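Local coordinates for protein epidermin decarboxylase (Staphylococcus epidermidis, PDB 1G63) that oxidatively decarboxylates the C-terminal cysteine of the epidermin precursor with the help of bound FMN, working as a homododecamer, at residues B[2-12]-B[73-83]; B[111-119]-B[157-168]. All coordinates share one frame; numbering follows the deposited sequence.

Overall arrangement
Interactions 1 and 2 both bring strand ends of this Rossmann-like subunit to one FMN, an instance of how parallel sheets commonly present the C-terminal ends of their strands to a cofactor. Interaction 1 is buried near the centre of the chain and pairs strands 5-9 and 76-82 by backbone hydrogen bonds, with apolar side chains on both faces. Interaction 2, centred about 15 Å away, is only partly buried; there the 111-119 segment meets 157-168 without a direct hydrogen bond, through apolar side chains and one water. Strand 110-114 links them, since it is the sheet neighbour of 76-82. Interaction 1 holds the phosphate and ribityl groups, interaction 2 the flavin ring.

Interaction 1: residues B[2-12]-B[73-83]; sequences YGKLLICATAS and NHEYILVLPAS. With FMN (flavin mononucleotide), chain N.
Leu6 lays its CB over one face of the His74 imidazole, 3.6 Å from the ring centroid and 18° off the ring normal, a CH-pi contact at the entrance to a parallel strand pair. The ring is fixed by hydrogen bonds from ND1 to Ile70 O and between NE2 and Asn33 OD1. On the other sheet face the side chains of Leu5 and Leu78 cross at about a right angle, their CD1 methyls 3.6 Å apart; CG of Leu5 stands anti to its own N (chi1 178°), which carries the branch across to Leu78. In the plane of the sheet the strands are joined by a parallel ladder, with Leu6 N to Tyr76 O and Leu78 N to Leu6 O (2.8 Å). Past the cis peptide before Pro81 the regular ladder gives out, and the Thr10 hydroxyl adds to a weak backbone bond from Thr10 N to Pro81 O. Thr10 OG1 donates to Pro81 O (2.7 Å), approaching 41° out of the carbonyl plane, and accepts a weak bond from Ser83 N. This clasp sits beside the FMN phosphate, where Ala11 N reaches O2P at 2.6 Å and Ser83 OG reaches O1P at 2.9 Å. Ser83 OG also caps the following helix through Thr86 N. The pair occupies the middle of the six-stranded parallel sheet, flanked by strands 32-36 and 110-114, with helix 84-91 starting at the cofactor.

Interaction 2: residues B[111-119]-B[157-168]; sequences FIFPNMNIR and KNNITMPNIENV. With FMN (flavin mononucleotide), chain N.
Ile118 and Ile160 are joined by a single water at which three N-H groups point, a striking feature in a contact that has no direct hydrogen bond between its segments. Ile118 N and Asn159 ND2 each lie 2.9 Å from the water O, and Ile160 N makes a longer, weaker contact with it at 3.3 Å. Beside it the two isoleucine side chains run alongside in opposite senses. With CG1 anti to the backbone N (chi1 -172°), Ile118 sends CD1 toward Ile160, 4.0 Å from its CG2, and its other branch, CG2, rests against Lys157 CE. Ile160 in turn presses CG1 tightly on Met116 O, 2.9 Å away. Asn117 caps the short helix that begins here: its OD1 accepts from Arg119 N in a nearly straight bond, 167° at the hydrogen. At the other end of the contact Phe113 meets Val168 through CZ, 3.4 Å from its CB, and Pro163 adds its CG at 3.8 Å from Phe113 CD2. Between the two ends of the contact, Asn115 O receives the flavin N3-H at 2.8 Å. Segment 111-119 takes strand 110-114 from the parallel sheet past the flavin into helix 118-121, near Ile68 and Glu72 of a second subunit. Segment 157-168 leads from the antiparallel hairpin, where strand 156-161 pairs with 144-149, into helix 165-172, which packs against helix 18-25.

Interaction 1: residues B[2-12]-B[73-83]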
loop_
_atom_site.group_PDB
_atom_site.type_symbol
_atom_site.label_atom_id
_atom_site.label_comp_id
_atom_site.label_asym_id
_atom_site.label_seq_id
_atom_site.Cartn_x
_atom_site.Cartn_y
_atom_site.Cartn_z
ATOM N N TYR B 2 16.653 -41.177 16.930
ATOM C CA TYR B 2 17.447 -40.466 17.931
ATOM C C TYR B 2 16.900 -39.230 18.643
ATOM O O TYR B 2 17.542 -38.719 19.569
ATOM C CB TYR B 2 18.805 -40.105 17.334
ATOM C CG TYR B 2 19.553 -41.278 16.759
ATOM C CD1 TYR B 2 19.233 -41.783 15.502
ATOM C CD2 TYR B 2 20.590 -41.882 17.472
ATOM C CE1 TYR B 2 19.930 -42.859 14.962
ATOM C CE2 TYR B 2 21.292 -42.958 16.947
ATOM C CZ TYR B 2 20.959 -43.441 15.691
ATOM O OH TYR B 2 21.663 -44.501 15.165
ATOM N N GLY B 3 15.739 -38.738 18.241
ATOM C CA GLY B 3 15.222 -37.558 18.908
ATOM C C GLY B 3 15.105 -36.369 17.970
ATOM O O GLY B 3 15.622 -36.395 16.850
ATOM N N LYS B 4 14.439 -35.319 18.437
ATOM C CA LYS B 4 14.214 -34.125 17.633
ATOM C C LYS B 4 15.459 -33.408 17.110
ATOM O O LYS B 4 16.397 -33.118 17.846
ATOM C CB LYS B 4 13.317 -33.155 18.408
ATOM C CG LYS B 4 11.944 -33.735 18.702
ATOM C CD LYS B 4 11.086 -32.785 19.502
ATOM C CE LYS B 4 9.764 -33.437 19.858
ATOM N NZ LYS B 4 8.910 -32.553 20.696
ATOM N N LEU B 5 15.443 -33.135 15.811
ATOM C CA LEU B 5 16.540 -32.460 15.137
ATOM C C LEU B 5 16.068 -31.180 14.441
ATOM O O LEU B 5 15.042 -31.168 13.757
ATOM C CB LEU B 5 17.183 -33.408 14.121
ATOM C CG LEU B 5 18.346 -32.875 13.271
ATOM C CD1 LEU B 5 19.263 -34.016 12.900
ATOM C CD2 LEU B 5 17.826 -32.177 12.027
ATOM N N LEU B 6 16.827 -30.104 14.625
ATOM C CA LEU B 6 16.501 -28.821 14.014
ATOM C C LEU B 6 17.512 -28.443 12.941
ATOM O O LEU B 6 18.721 -28.531 13.158
ATOM C CB LEU B 6 16.465 -27.715 15.071
ATOM C CG LEU B 6 16.367 -26.272 14.555
ATOM C CD1 LEU B 6 15.118 -26.101 13.701
ATOM C CD2 LEU B 6 16.351 -25.304 15.725
ATOM N N ILE B 7 17.011 -28.043 11.776
ATOM C CA ILE B 7 17.883 -27.618 10.692
ATOM C C ILE B 7 17.811 -26.101 10.601
ATOM O O ILE B 7 16.728 -25.526 10.501
ATOM C CB ILE B 7 17.448 -28.172 9.317
ATOM C CG1 ILE B 7 17.654 -29.682 9.258
ATOM C CG2 ILE B 7 18.250 -27.478 8.199
ATOM C CD1 ILE B 7 17.180 -30.297 7.951
ATOM N N CYS B 8 18.968 -25.456 10.660
ATOM C CA CYS B 8 19.042 -24.008 10.525
ATOM C C CYS B 8 19.646 -23.783 9.143
ATOM O O CYS B 8 20.841 -23.994 8.945
ATOM C CB CYS B 8 19.936 -23.405 11.618
ATOM S SG CYS B 8 19.165 -23.417 13.275
ATOM N N ALA B 9 18.808 -23.392 8.187
ATOM C CA ALA B 9 19.247 -23.164 6.811
ATOM C C ALA B 9 19.571 -21.697 6.528
ATOM O O ALA B 9 18.822 -20.794 6.900
ATOM C CB ALA B 9 18.183 -23.662 5.839
ATOM N N THR B 10 20.690 -21.477 5.851
ATOM C CA THR B 10 21.137 -20.133 5.516
ATOM C C THR B 10 21.164 -19.901 4.008
ATOM O O THR B 10 21.003 -20.842 3.212
ATOM C CB THR B 10 22.536 -19.851 6.119
ATOM O OG1 THR B 10 23.520 -20.689 5.499
ATOM C CG2 THR B 10 22.518 -20.115 7.620
ATOM N N ALA B 11 21.381 -18.642 3.630
ATOM C CA ALA B 11 21.388 -18.223 2.233
ATOM C C ALA B 11 22.511 -18.759 1.351
ATOM O O ALA B 11 23.282 -18.002 0.759
ATOM C CB ALA B 11 21.341 -16.702 2.151
ATOM N N SER B 12 22.593 -20.078 1.274
ATOM C CA SER B 12 23.555 -20.748 0.415
ATOM C C SER B 12 22.732 -21.227 -0.774
ATOM O O SER B 12 21.575 -21.605 -0.615
ATOM C CB SER B 12 24.166 -21.957 1.116
ATOM O OG SER B 12 24.674 -22.882 0.163
ATOM N N ASN B 73 13.913 -28.019 22.995
ATOM C CA ASN B 73 13.084 -28.974 22.272
ATOM C C ASN B 73 13.858 -29.847 21.289
ATOM O O ASN B 73 13.289 -30.744 20.674
ATOM C CB ASN B 73 11.980 -28.232 21.515
ATOM C CG ASN B 73 10.988 -29.173 20.857
ATOM O OD1 ASN B 73 10.481 -28.899 19.759
ATOM N ND2 ASN B 73 10.688 -30.284 21.530
ATOM N N HIS B 74 15.148 -29.592 21.124
ATOM C CA HIS B 74 15.933 -30.390 20.192
ATOM C C HIS B 74 17.211 -30.969 20.789
ATOM O O HIS B 74 17.837 -30.377 21.659
ATOM C CB HIS B 74 16.295 -29.564 18.944
ATOM C CG HIS B 74 15.111 -29.089 18.162
ATOM N ND1 HIS B 74 14.403 -27.953 18.494
ATOM C CD2 HIS B 74 14.492 -29.612 17.076
ATOM C CE1 HIS B 74 13.401 -27.796 17.648
ATOM N NE2 HIS B 74 13.432 -28.789 16.778
ATOM N N GLU B 75 17.594 -32.140 20.303
ATOM C CA GLU B 75 18.805 -32.796 20.764
ATOM C C GLU B 75 19.957 -32.457 19.824
ATOM O O GLU B 75 21.116 -32.436 20.227
ATOM C CB GLU B 75 18.591 -34.312 20.826
ATOM C CG GLU B 75 17.738 -34.765 22.014
ATOM C CD GLU B 75 17.519 -36.277 22.043
ATOM O OE1 GLU B 75 18.514 -37.035 22.008
ATOM O OE2 GLU B 75 16.347 -36.709 22.101
ATOM N N TYR B 76 19.627 -32.185 18.569
ATOM C CA TYR B 76 20.632 -31.836 17.579
ATOM C C TYR B 76 20.210 -30.600 16.797
ATOM O O TYR B 76 19.050 -30.457 16.415
ATOM C CB TYR B 76 20.850 -32.988 16.594
ATOM C CG TYR B 76 20.921 -34.348 17.233
ATOM C CD1 TYR B 76 19.762 -35.023 17.604
ATOM C CD2 TYR B 76 22.149 -34.965 17.473
ATOM C CE1 TYR B 76 19.820 -36.280 18.197
ATOM C CE2 TYR B 76 22.222 -36.221 18.064
ATOM C CZ TYR B 76 21.051 -36.876 18.426
ATOM O OH TYR B 76 21.103 -38.127 19.015
ATOM N N ILE B 77 21.162 -29.709 16.564
ATOM C CA ILE B 77 20.913 -28.495 15.807
ATOM C C ILE B 77 21.966 -28.414 14.712
ATOM O O ILE B 77 23.158 -28.291 14.988
ATOM C CB ILE B 77 20.997 -27.243 16.700
ATOM C CG1 ILE B 77 19.948 -27.332 17.806
ATOM C CG2 ILE B 77 20.772 -25.985 15.861
ATOM C CD1 ILE B 77 19.983 -26.180 18.789
ATOM N N LEU B 78 21.517 -28.506 13.467
ATOM C CA LEU B 78 22.410 -28.452 12.323
ATOM C C LEU B 78 22.232 -27.151 11.564
ATOM O O LEU B 78 21.114 -26.671 11.386
ATOM C CB LEU B 78 22.114 -29.600 11.346
ATOM C CG LEU B 78 22.407 -31.063 11.679
ATOM C CD1 LEU B 78 21.763 -31.467 13.000
ATOM C CD2 LEU B 78 21.892 -31.919 10.543
ATOM N N VAL B 79 23.334 -26.565 11.128
ATOM C CA VAL B 79 23.245 -25.372 10.319
ATOM C C VAL B 79 23.655 -25.939 8.958
ATOM O O VAL B 79 24.833 -26.174 8.676
ATOM C CB VAL B 79 24.184 -24.259 10.825
ATOM C CG1 VAL B 79 25.563 -24.791 10.991
ATOM C CG2 VAL B 79 24.165 -23.080 9.853
ATOM N N LEU B 80 22.642 -26.192 8.137
ATOM C CA LEU B 80 22.817 -26.815 6.837
ATOM C C LEU B 80 21.848 -26.237 5.803
ATOM O O LEU B 80 20.640 -26.333 5.968
ATOM C CB LEU B 80 22.568 -28.322 7.000
ATOM C CG LEU B 80 22.477 -29.269 5.807
ATOM C CD1 LEU B 80 23.839 -29.453 5.171
ATOM C CD2 LEU B 80 21.935 -30.604 6.285
ATOM N N PRO B 81 22.369 -25.582 4.749
ATOM C CA PRO B 81 23.797 -25.352 4.488
ATOM C C PRO B 81 24.228 -24.202 5.386
ATOM O O PRO B 81 23.392 -23.391 5.795
ATOM C CB PRO B 81 23.841 -24.933 3.017
ATOM C CG PRO B 81 22.460 -25.223 2.490
ATOM C CD PRO B 81 21.555 -25.032 3.657
ATOM N N ALA B 82 25.518 -24.132 5.688
ATOM C CA ALA B 82 26.036 -23.066 6.531
ATOM C C ALA B 82 26.853 -22.090 5.691
ATOM O O ALA B 82 27.866 -22.461 5.093
ATOM C CB ALA B 82 26.889 -23.649 7.636
ATOM N N SER B 83 26.401 -20.842 5.648
ATOM C CA SER B 83 27.078 -19.790 4.887
ATOM C C SER B 83 28.272 -19.240 5.659
ATOM O O SER B 83 28.344 -19.364 6.884
ATOM C CB SER B 83 26.105 -18.644 4.607
ATOM O OG SER B 83 25.650 -18.067 5.826
HETATM N N1 FMN N . 27.136 -17.550 0.647
HETATM C C2 FMN N . 27.690 -18.700 1.146
HETATM O O2 FMN N . 28.284 -18.756 2.183
HETATM N N3 FMN N . 27.563 -19.912 0.389
HETATM C C4 FMN N . 26.933 -20.027 -0.803
HETATM O O4 FMN N . 26.904 -21.117 -1.393
HETATM C C4A FMN N . 26.365 -18.789 -1.352
HETATM N N5 FMN N . 25.686 -18.801 -2.493
HETATM C C5A FMN N . 25.019 -17.677 -2.894
HETATM C C6 FMN N . 24.183 -17.713 -4.093
HETATM C C7 FMN N . 23.601 -16.599 -4.626
HETATM C C7M FMN N . 22.719 -16.681 -5.882
HETATM C C8 FMN N . 23.607 -15.347 -3.842
HETATM C C8M FMN N . 22.864 -14.120 -4.314
HETATM C C9 FMN N . 24.421 -15.288 -2.715
HETATM C C9A FMN N . 25.127 -16.397 -2.208
HETATM N N10 FMN N . 25.956 -16.393 -1.043
HETATM C C10 FMN N . 26.499 -17.561 -0.523
HETATM C "C1'" FMN N . 26.105 -15.152 -0.268
HETATM C "C2'" FMN N . 25.083 -15.148 0.896
HETATM O "O2'" FMN N . 23.719 -15.277 0.491
HETATM C "C3'" FMN N . 25.225 -13.863 1.710
HETATM O "O3'" FMN N . 26.562 -13.815 2.307
HETATM C "C4'" FMN N . 24.194 -13.662 2.812
HETATM O "O4'" FMN N . 24.300 -12.337 3.389
HETATM C "C5'" FMN N . 24.243 -14.702 3.920
HETATM O "O5'" FMN N . 23.156 -14.504 4.848
HETATM P P FMN N . 22.719 -15.587 5.922
HETATM O O1P FMN N . 23.925 -15.895 6.752
HETATM O O2P FMN N . 22.170 -16.755 5.194
HETATM O O3P FMN N . 21.598 -14.867 6.755
#

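Interaction 2: residues B[111-119]-B[157-168]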
loop_
_atom_site.group_PDB
_atom_site.type_symbol
_atom_site.label_atom_id
_atom_site.label_comp_id
_atom_site.label_asym_id
_atom_site.label_seq_id
_atom_site.Cartn_x
_atom_site.Cartn_y
_atom_site.Cartn_z
ATOM N N PHE B 111 25.961 -28.378 15.086
ATOM C CA PHE B 111 26.737 -29.058 14.047
ATOM C C PHE B 111 26.698 -28.199 12.773
ATOM O O PHE B 111 25.639 -27.984 12.181
ATOM C CB PHE B 111 26.156 -30.442 13.744
ATOM C CG PHE B 111 26.162 -31.380 14.925
ATOM C CD1 PHE B 111 25.189 -31.276 15.921
ATOM C CD2 PHE B 111 27.146 -32.360 15.044
ATOM C CE1 PHE B 111 25.192 -32.130 17.014
ATOM C CE2 PHE B 111 27.161 -33.224 16.139
ATOM C CZ PHE B 111 26.179 -33.108 17.128
ATOM N N ILE B 112 27.860 -27.716 12.353
ATOM C CA ILE B 112 27.951 -26.860 11.181
ATOM C C ILE B 112 28.458 -27.522 9.898
ATOM O O ILE B 112 29.514 -28.151 9.892
ATOM C CB ILE B 112 28.847 -25.644 11.496
ATOM C CG1 ILE B 112 28.256 -24.867 12.676
ATOM C CG2 ILE B 112 28.998 -24.767 10.260
ATOM C CD1 ILE B 112 29.101 -23.703 13.127
ATOM N N PHE B 113 27.701 -27.370 8.812
ATOM C CA PHE B 113 28.091 -27.927 7.511
ATOM C C PHE B 113 28.333 -26.792 6.512
ATOM O O PHE B 113 27.430 -26.368 5.796
ATOM C CB PHE B 113 27.014 -28.867 6.968
ATOM C CG PHE B 113 26.800 -30.084 7.804
ATOM C CD1 PHE B 113 25.917 -30.059 8.886
ATOM C CD2 PHE B 113 27.497 -31.258 7.533
ATOM C CE1 PHE B 113 25.736 -31.190 9.682
ATOM C CE2 PHE B 113 27.322 -32.390 8.322
ATOM C CZ PHE B 113 26.440 -32.357 9.398
ATOM N N PRO B 114 29.568 -26.290 6.453
ATOM C CA PRO B 114 29.920 -25.197 5.544
ATOM C C PRO B 114 29.636 -25.480 4.074
ATOM O O PRO B 114 29.843 -26.596 3.595
ATOM C CB PRO B 114 31.417 -25.008 5.790
ATOM C CG PRO B 114 31.599 -25.460 7.204
ATOM C CD PRO B 114 30.730 -26.692 7.265
ATOM N N ASN B 115 29.149 -24.459 3.371
ATOM C CA ASN B 115 28.897 -24.557 1.938
ATOM C C ASN B 115 29.077 -23.184 1.310
ATOM O O ASN B 115 28.368 -22.235 1.646
ATOM C CB ASN B 115 27.500 -25.073 1.626
ATOM C CG ASN B 115 27.289 -25.280 0.130
ATOM O OD1 ASN B 115 26.575 -24.520 -0.521
ATOM N ND2 ASN B 115 27.936 -26.308 -0.425
ATOM N N MET B 116 30.033 -23.092 0.395
ATOM C CA MET B 116 30.340 -21.841 -0.269
ATOM C C MET B 116 31.338 -22.134 -1.375
ATOM O O MET B 116 31.893 -23.227 -1.441
ATOM C CB MET B 116 30.976 -20.874 0.729
ATOM C CG MET B 116 32.270 -21.416 1.337
ATOM S SD MET B 116 32.919 -20.465 2.726
ATOM C CE MET B 116 31.927 -21.136 4.086
ATOM N N ASN B 117 31.567 -21.153 -2.237
ATOM C CA ASN B 117 32.523 -21.314 -3.309
ATOM C C ASN B 117 33.899 -21.464 -2.678
ATOM O O ASN B 117 34.163 -20.901 -1.617
ATOM C CB ASN B 117 32.496 -20.100 -4.229
ATOM C CG ASN B 117 33.446 -20.234 -5.392
ATOM O OD1 ASN B 117 34.648 -20.001 -5.260
ATOM N ND2 ASN B 117 32.916 -20.624 -6.537
ATOM N N ILE B 118 34.767 -22.230 -3.333
ATOM C CA ILE B 118 36.115 -22.476 -2.832
ATOM C C ILE B 118 36.912 -21.212 -2.479
ATOM O O ILE B 118 37.666 -21.210 -1.511
ATOM C CB ILE B 118 36.923 -23.330 -3.846
ATOM C CG1 ILE B 118 38.261 -23.743 -3.232
ATOM C CG2 ILE B 118 37.128 -22.557 -5.132
ATOM C CD1 ILE B 118 38.122 -24.603 -1.983
ATOM N N ARG B 119 36.747 -20.140 -3.249
ATOM C CA ARG B 119 37.480 -18.910 -2.968
ATOM C C ARG B 119 37.074 -18.268 -1.645
ATOM O O ARG B 119 37.906 -17.687 -0.958
ATOM C CB ARG B 119 37.307 -17.897 -4.102
ATOM C CG ARG B 119 37.913 -16.530 -3.771
ATOM C CD ARG B 119 38.168 -15.694 -5.013
ATOM N NE ARG B 119 39.212 -16.256 -5.848
ATOM C CZ ARG B 119 39.419 -15.971 -7.127
ATOM N NH1 ARG B 119 40.423 -16.568 -7.756
ATOM N NH2 ARG B 119 38.638 -15.115 -7.782
ATOM N N LYS B 157 38.229 -27.494 -11.909
ATOM C CA LYS B 157 38.633 -26.850 -10.668
ATOM C C LYS B 157 38.161 -27.618 -9.445
ATOM O O LYS B 157 37.184 -28.367 -9.506
ATOM C CB LYS B 157 38.080 -25.415 -10.612
ATOM C CG LYS B 157 38.555 -24.603 -9.404
ATOM C CD LYS B 157 37.891 -23.229 -9.309
ATOM C CE LYS B 157 36.390 -23.338 -9.015
ATOM N NZ LYS B 157 35.721 -22.018 -8.766
ATOM N N ASN B 158 38.875 -27.435 -8.337
ATOM C CA ASN B 158 38.505 -28.065 -7.078
ATOM C C ASN B 158 37.295 -27.259 -6.606
ATOM O O ASN B 158 37.290 -26.033 -6.703
ATOM C CB ASN B 158 39.638 -27.939 -6.058
ATOM C CG ASN B 158 39.417 -28.808 -4.831
ATOM O OD1 ASN B 158 39.972 -28.546 -3.765
ATOM N ND2 ASN B 158 38.616 -29.857 -4.983
ATOM N N ASN B 159 36.275 -27.944 -6.105
ATOM C CA ASN B 159 35.061 -27.282 -5.643
ATOM C C ASN B 159 34.482 -27.990 -4.419
ATOM O O ASN B 159 34.523 -29.217 -4.342
ATOM C CB ASN B 159 34.023 -27.282 -6.772
ATOM C CG ASN B 159 34.294 -26.207 -7.824
ATOM O OD1 ASN B 159 34.167 -26.449 -9.030
ATOM N ND2 ASN B 159 34.651 -25.008 -7.368
ATOM N N ILE B 160 33.954 -27.229 -3.458
ATOM C CA ILE B 160 33.361 -27.861 -2.285
ATOM C C ILE B 160 31.962 -28.333 -2.705
ATOM O O ILE B 160 31.328 -27.734 -3.573
ATOM C CB ILE B 160 33.285 -26.892 -1.035
ATOM C CG1 ILE B 160 31.987 -26.102 -1.045
ATOM C CG2 ILE B 160 34.483 -25.944 -0.998
ATOM C CD1 ILE B 160 30.934 -26.695 -0.166
ATOM N N THR B 161 31.500 -29.427 -2.118
ATOM C CA THR B 161 30.191 -29.959 -2.460
ATOM C C THR B 161 29.333 -30.203 -1.229
ATOM O O THR B 161 29.811 -30.154 -0.103
ATOM C CB THR B 161 30.311 -31.297 -3.220
ATOM O OG1 THR B 161 30.962 -32.265 -2.388
ATOM C CG2 THR B 161 31.109 -31.114 -4.491
ATOM N N MET B 162 28.057 -30.473 -1.457
ATOM C CA MET B 162 27.137 -30.745 -0.365
ATOM C C MET B 162 27.391 -32.133 0.239
ATOM O O MET B 162 27.742 -33.084 -0.467
ATOM C CB MET B 162 25.686 -30.625 -0.862
ATOM C CG MET B 162 25.203 -29.177 -1.078
ATOM S SD MET B 162 24.746 -28.267 0.447
ATOM C CE MET B 162 26.257 -27.958 1.060
ATOM N N PRO B 163 27.216 -32.261 1.562
ATOM C CA PRO B 163 27.424 -33.528 2.268
ATOM C C PRO B 163 26.369 -34.582 1.916
ATOM O O PRO B 163 25.182 -34.274 1.819
ATOM C CB PRO B 163 27.319 -33.136 3.744
ATOM C CG PRO B 163 27.441 -31.635 3.759
ATOM C CD PRO B 163 26.763 -31.219 2.497
ATOM N N ASN B 164 26.808 -35.822 1.732
ATOM C CA ASN B 164 25.901 -36.932 1.455
ATOM C C ASN B 164 25.129 -37.134 2.772
ATOM O O ASN B 164 25.640 -36.804 3.841
ATOM C CB ASN B 164 26.731 -38.171 1.084
ATOM C CG ASN B 164 25.900 -39.440 0.995
ATOM O OD1 ASN B 164 25.544 -40.042 2.018
ATOM N ND2 ASN B 164 25.582 -39.858 -0.232
ATOM N N ILE B 165 23.906 -37.654 2.712
ATOM C CA ILE B 165 23.117 -37.841 3.932
ATOM C C ILE B 165 23.787 -38.802 4.920
ATOM O O ILE B 165 23.564 -38.730 6.129
ATOM C CB ILE B 165 21.678 -38.311 3.595
ATOM C CG1 ILE B 165 20.702 -37.791 4.654
ATOM C CG2 ILE B 165 21.619 -39.816 3.485
ATOM C CD1 ILE B 165 20.833 -38.415 6.016
ATOM N N GLU B 166 24.621 -39.692 4.395
ATOM C CA GLU B 166 25.356 -40.646 5.219
ATOM C C GLU B 166 26.439 -39.854 5.965
ATOM O O GLU B 166 26.786 -40.160 7.107
ATOM C CB GLU B 166 25.994 -41.712 4.326
ATOM C CG GLU B 166 27.018 -42.592 5.019
ATOM C CD GLU B 166 28.159 -43.007 4.086
ATOM O OE1 GLU B 166 29.111 -43.664 4.566
ATOM O OE2 GLU B 166 28.106 -42.674 2.875
ATOM N N ASN B 167 26.966 -38.831 5.297
ATOM C CA ASN B 167 27.991 -37.969 5.869
ATOM C C ASN B 167 27.473 -37.174 7.079
ATOM O O ASN B 167 28.127 -37.140 8.122
ATOM C CB ASN B 167 28.520 -36.994 4.807
ATOM C CG ASN B 167 29.407 -37.670 3.758
ATOM O OD1 ASN B 167 29.702 -37.082 2.707
ATOM N ND2 ASN B 167 29.845 -38.894 4.040
ATOM N N VAL B 168 26.305 -36.543 6.961
ATOM C CA VAL B 168 25.802 -35.771 8.095
ATOM C C VAL B 168 25.321 -36.687 9.218
ATOM O O VAL B 168 25.336 -36.306 10.385
ATOM C CB VAL B 168 24.677 -34.749 7.685
ATOM C CG1 VAL B 168 24.912 -34.256 6.279
ATOM C CG2 VAL B 168 23.318 -35.346 7.824
HETATM N N1 FMN N . 27.136 -17.550 0.647
HETATM C C2 FMN N . 27.690 -18.700 1.146
HETATM O O2 FMN N . 28.284 -18.756 2.183
HETATM N N3 FMN N . 27.563 -19.912 0.389
HETATM C C4 FMN N . 26.933 -20.027 -0.803
HETATM O O4 FMN N . 26.904 -21.117 -1.393
HETATM C C4A FMN N . 26.365 -18.789 -1.352
HETATM N N5 FMN N . 25.686 -18.801 -2.493
HETATM C C5A FMN N . 25.019 -17.677 -2.894
HETATM C C6 FMN N . 24.183 -17.713 -4.093
HETATM C C7 FMN N . 23.601 -16.599 -4.626
HETATM C C7M FMN N . 22.719 -16.681 -5.882
HETATM C C8 FMN N . 23.607 -15.347 -3.842
HETATM C C8M FMN N . 22.864 -14.120 -4.314
HETATM C C9 FMN N . 24.421 -15.288 -2.715
HETATM C C9A FMN N . 25.127 -16.397 -2.208
HETATM N N10 FMN N . 25.956 -16.393 -1.043
HETATM C C10 FMN N . 26.499 -17.561 -0.523
HETATM C "C1'" FMN N . 26.105 -15.152 -0.268
HETATM C "C2'" FMN N . 25.083 -15.148 0.896
HETATM O "O2'" FMN N . 23.719 -15.277 0.491
HETATM C "C3'" FMN N . 25.225 -13.863 1.710
HETATM O "O3'" FMN N . 26.562 -13.815 2.307
HETATM C "C4'" FMN N . 24.194 -13.662 2.812
HETATM O "O4'" FMN N . 24.300 -12.337 3.389
HETATM C "C5'" FMN N . 24.243 -14.702 3.920
HETATM O "O5'" FMN N . 23.156 -14.504 4.848
HETATM P P FMN N . 22.719 -15.587 5.922
HETATM O O1P FMN N . 23.925 -15.895 6.752
HETATM O O2P FMN N . 22.170 -16.755 5.194
HETATM O O3P FMN N . 21.598 -14.867 6.755
HETATM O O HOH W 1 33.408 -24.302 -4.869
#